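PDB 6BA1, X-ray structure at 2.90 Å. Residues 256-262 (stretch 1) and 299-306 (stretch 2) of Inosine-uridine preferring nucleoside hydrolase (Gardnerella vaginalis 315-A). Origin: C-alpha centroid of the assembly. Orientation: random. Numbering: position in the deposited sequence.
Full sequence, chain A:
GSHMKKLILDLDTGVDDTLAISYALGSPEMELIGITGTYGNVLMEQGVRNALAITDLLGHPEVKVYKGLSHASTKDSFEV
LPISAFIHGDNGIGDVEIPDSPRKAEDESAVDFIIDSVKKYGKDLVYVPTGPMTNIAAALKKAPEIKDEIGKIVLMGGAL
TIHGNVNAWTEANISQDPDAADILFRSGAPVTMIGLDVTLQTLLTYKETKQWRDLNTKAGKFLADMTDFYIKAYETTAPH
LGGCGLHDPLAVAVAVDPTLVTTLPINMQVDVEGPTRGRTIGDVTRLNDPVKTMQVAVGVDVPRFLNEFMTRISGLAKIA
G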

# COMPACT_ATOMS: atom_id res chain seq x y z
N VAL A 256 -6.06 16.48 -16.16
CA VAL A 256 -6.79 17.75 -16.33
C VAL A 256 -7.27 18.31 -14.99
O VAL A 256 -7.17 19.51 -14.75
N ASP A 257 -7.78 17.43 -14.13
CA ASP A 257 -8.37 17.82 -12.86
C ASP A 257 -7.88 16.90 -11.73
O ASP A 257 -8.51 15.87 -11.46
N PRO A 258 -6.77 17.27 -11.06
CA PRO A 258 -6.24 16.40 -9.99
C PRO A 258 -7.14 16.24 -8.75
O PRO A 258 -6.88 15.36 -7.93
N THR A 259 -8.19 17.05 -8.62
CA THR A 259 -9.15 16.91 -7.51
C THR A 259 -10.12 15.73 -7.66
O THR A 259 -10.86 15.44 -6.73
N LEU A 260 -10.13 15.06 -8.81
CA LEU A 260 -10.92 13.82 -8.98
C LEU A 260 -10.42 12.66 -8.11
O LEU A 260 -11.16 11.71 -7.88
N VAL A 261 -9.18 12.75 -7.65
CA VAL A 261 -8.52 11.67 -6.93
C VAL A 261 -7.96 12.19 -5.59
O VAL A 261 -7.65 13.37 -5.46
N THR A 262 -7.85 11.28 -4.62
CA THR A 262 -7.18 11.54 -3.34
C THR A 262 -5.89 10.72 -3.31
O THR A 262 -5.93 9.49 -3.35
N GLY A 299 -8.11 7.14 -3.22
CA GLY A 299 -9.54 7.46 -3.31
C GLY A 299 -9.88 8.17 -4.60
O GLY A 299 -9.00 8.75 -5.23
N VAL A 300 -11.15 8.13 -4.98
CA VAL A 300 -11.61 8.71 -6.25
C VAL A 300 -13.11 9.06 -6.20
O VAL A 300 -13.91 8.35 -5.59
N ASP A 301 -13.46 10.18 -6.84
CA ASP A 301 -14.84 10.65 -6.94
C ASP A 301 -15.49 9.99 -8.17
O ASP A 301 -15.56 10.59 -9.24
N VAL A 302 -15.97 8.76 -8.00
CA VAL A 302 -16.41 7.92 -9.13
C VAL A 302 -17.61 8.49 -9.90
O VAL A 302 -17.59 8.50 -11.13
N PRO A 303 -18.65 8.97 -9.19
CA PRO A 303 -19.82 9.52 -9.89
C PRO A 303 -19.55 10.82 -10.65
O PRO A 303 -20.17 11.06 -11.69
N ARG A 304 -18.64 11.65 -10.13
CA ARG A 304 -18.23 12.89 -10.81
C ARG A 304 -17.34 12.59 -12.01
O ARG A 304 -17.50 13.20 -13.06
N PHE A 305 -16.41 11.65 -11.85
CA PHE A 305 -15.59 11.17 -12.96
C PHE A 305 -16.44 10.58 -14.07
O PHE A 305 -16.24 10.89 -15.24
N LEU A 306 -17.40 9.72 -13.71
CA LEU A 306 -18.31 9.12 -14.69
C LEU A 306 -19.14 10.17 -15.44
O LEU A 306 -19.42 10.01 -16.62

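Three residues carry most of the contact, which buries 395 Å² summed over both stretches: Leu-260 has 106 Å² covered by the other stretch, Arg-304 72 Å² and Gly-299 58 Å².

The backbone sets the frame. Thr-262 and Gly-299 form an antiparallel hydrogen-bonded pair: Thr-262 N donates to Gly-299 O at 2.8 Å and Gly-299 N to Thr-262 O at 3.2 Å, both with N-H...O angles of 173°. Asp-301 N reaches Leu-260 O at 3.0 Å and 171°, extending the register beyond the non-hydrogen-bonded pair Val-261 and Val-300. Gly-299 is covered through its backbone alone. An ideal CB on Gly-299 would lie 3.3 Å from Thr-262 OG1, on the same face of the sheet as the Thr-262 side chain (chi1 m), a close approach that glycine does not make. Val-261 and Val-300 occupy the other face, where Val-261 CG2 meets Val-300 CG2 at 4.1 Å; Val-300 is p, whereas Val-261, at chi1 143°, lies between wells.

Leu-260 leaves its backbone sideways, but its m,t rotamer brings the end of the side chain nearer the other stretch. There Leu-260 CD2 lies 4.0 Å from Phe-305 CB, an apolar contact, and 3.5 Å from Arg-304 NE, so the methyl packs against both the start of one side chain and the guanidinium end of another. Phe-305 (chi1 t) also starts sideways, but its ring leads away; its closest approaches to Leu-260 are near the helix backbone, with Leu-260 CD2 3.7 Å from Phe-305 N, while Leu-260 CD1 lies oblique to the ring, 4.5 Å from Phe-305 CD2.

Arg-304 points toward stretch 1, and its t,t,p rotamer with chi4 at -170° carries NH2 to a polar cluster. Arg-304 NH2 donates to Thr-259 OG1 at 2.8 Å with an angle of 140°, the hydroxyl lying at the guanidinium edge, near its plane. The same Arg-304 NH2 forms a salt bridge with Asp-257 OD2 at 3.0 Å. Asp-257 (chi1 t) points toward the other stretch, and Asp-257 OD1 accepts from Thr-259 OG1 at 2.7 Å. Thr-259 OG1, in the p rotamer, thus gives its proton to this carboxylate while accepting from the arginine. Leu-260 N, 3.4 Å from Arg-304 NH2, is a second donor and makes no hydrogen bond with it.

Asp-301 (chi1 t) caps the helix, Asp-301 OD1 accepting a weak bond from Arg-304 N at 3.4 Å. Asp-301 OD2 lies 3.7 Å from Arg-304 NH1, a long salt bridge well out of the guanidinium plane and thus a pairing of charges only.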

# COMPACT_ATOMS: atom_id res chain seq x y z
CB VAL A 256 -7.95 17.66 -17.36
CG1 VAL A 256 -7.46 17.08 -18.67
CG2 VAL A 256 -9.16 16.87 -16.85
CB ASP A 257 -9.90 17.79 -12.96
CG ASP A 257 -10.59 18.18 -11.67
OD1 ASP A 257 -10.01 18.95 -10.88
OD2 ASP A 257 -11.72 17.70 -11.45
CB PRO A 258 -4.90 17.04 -9.64
CG PRO A 258 -5.02 18.46 -10.05
CD PRO A 258 -5.93 18.47 -11.24
CB THR A 259 -9.99 18.19 -7.31
OG1 THR A 259 -10.91 18.35 -8.39
CG2 THR A 259 -9.10 19.44 -7.19
CB LEU A 260 -10.95 13.37 -10.45
CG LEU A 260 -11.94 14.08 -11.38
CD1 LEU A 260 -11.60 13.82 -12.83
CD2 LEU A 260 -13.37 13.66 -11.09
CB VAL A 261 -7.44 11.08 -7.88
CG1 VAL A 261 -6.17 10.65 -7.17
CG2 VAL A 261 -8.02 9.92 -8.67
CB THR A 262 -8.05 11.16 -2.14
OG1 THR A 262 -9.39 11.61 -2.35
CG2 THR A 262 -7.52 11.77 -0.86
CB VAL A 300 -11.30 7.75 -7.43
CG1 VAL A 300 -11.87 6.35 -7.19
CG2 VAL A 300 -11.81 8.32 -8.76
CB ASP A 301 -14.84 12.19 -7.05
CG ASP A 301 -16.21 12.82 -6.88
OD1 ASP A 301 -17.24 12.12 -7.06
OD2 ASP A 301 -16.24 14.03 -6.57
CB VAL A 302 -16.71 6.45 -8.70
CG1 VAL A 302 -17.29 5.63 -9.86
CG2 VAL A 302 -15.45 5.79 -8.15
CB PRO A 303 -20.84 9.76 -8.78
CG PRO A 303 -20.37 8.91 -7.65
CD PRO A 303 -18.88 8.97 -7.73
CB ARG A 304 -17.51 13.83 -9.85
CG ARG A 304 -17.46 15.27 -10.34
CD ARG A 304 -16.72 16.16 -9.37
NE ARG A 304 -15.27 16.17 -9.59
CZ ARG A 304 -14.39 16.71 -8.75
NH1 ARG A 304 -14.77 17.30 -7.62
NH2 ARG A 304 -13.09 16.66 -9.03
CB PHE A 305 -14.55 10.15 -12.49
CG PHE A 305 -13.94 9.36 -13.61
CD1 PHE A 305 -14.19 7.99 -13.74
CD2 PHE A 305 -13.13 9.98 -14.55
CE1 PHE A 305 -13.62 7.26 -14.77
CE2 PHE A 305 -12.57 9.27 -15.59
CZ PHE A 305 -12.82 7.91 -15.71
CB LEU A 306 -19.23 8.09 -14.00
CG LEU A 306 -20.23 7.31 -14.88
CD1 LEU A 306 -19.51 6.55 -15.98
CD2 LEU A 306 -21.09 6.38 -14.05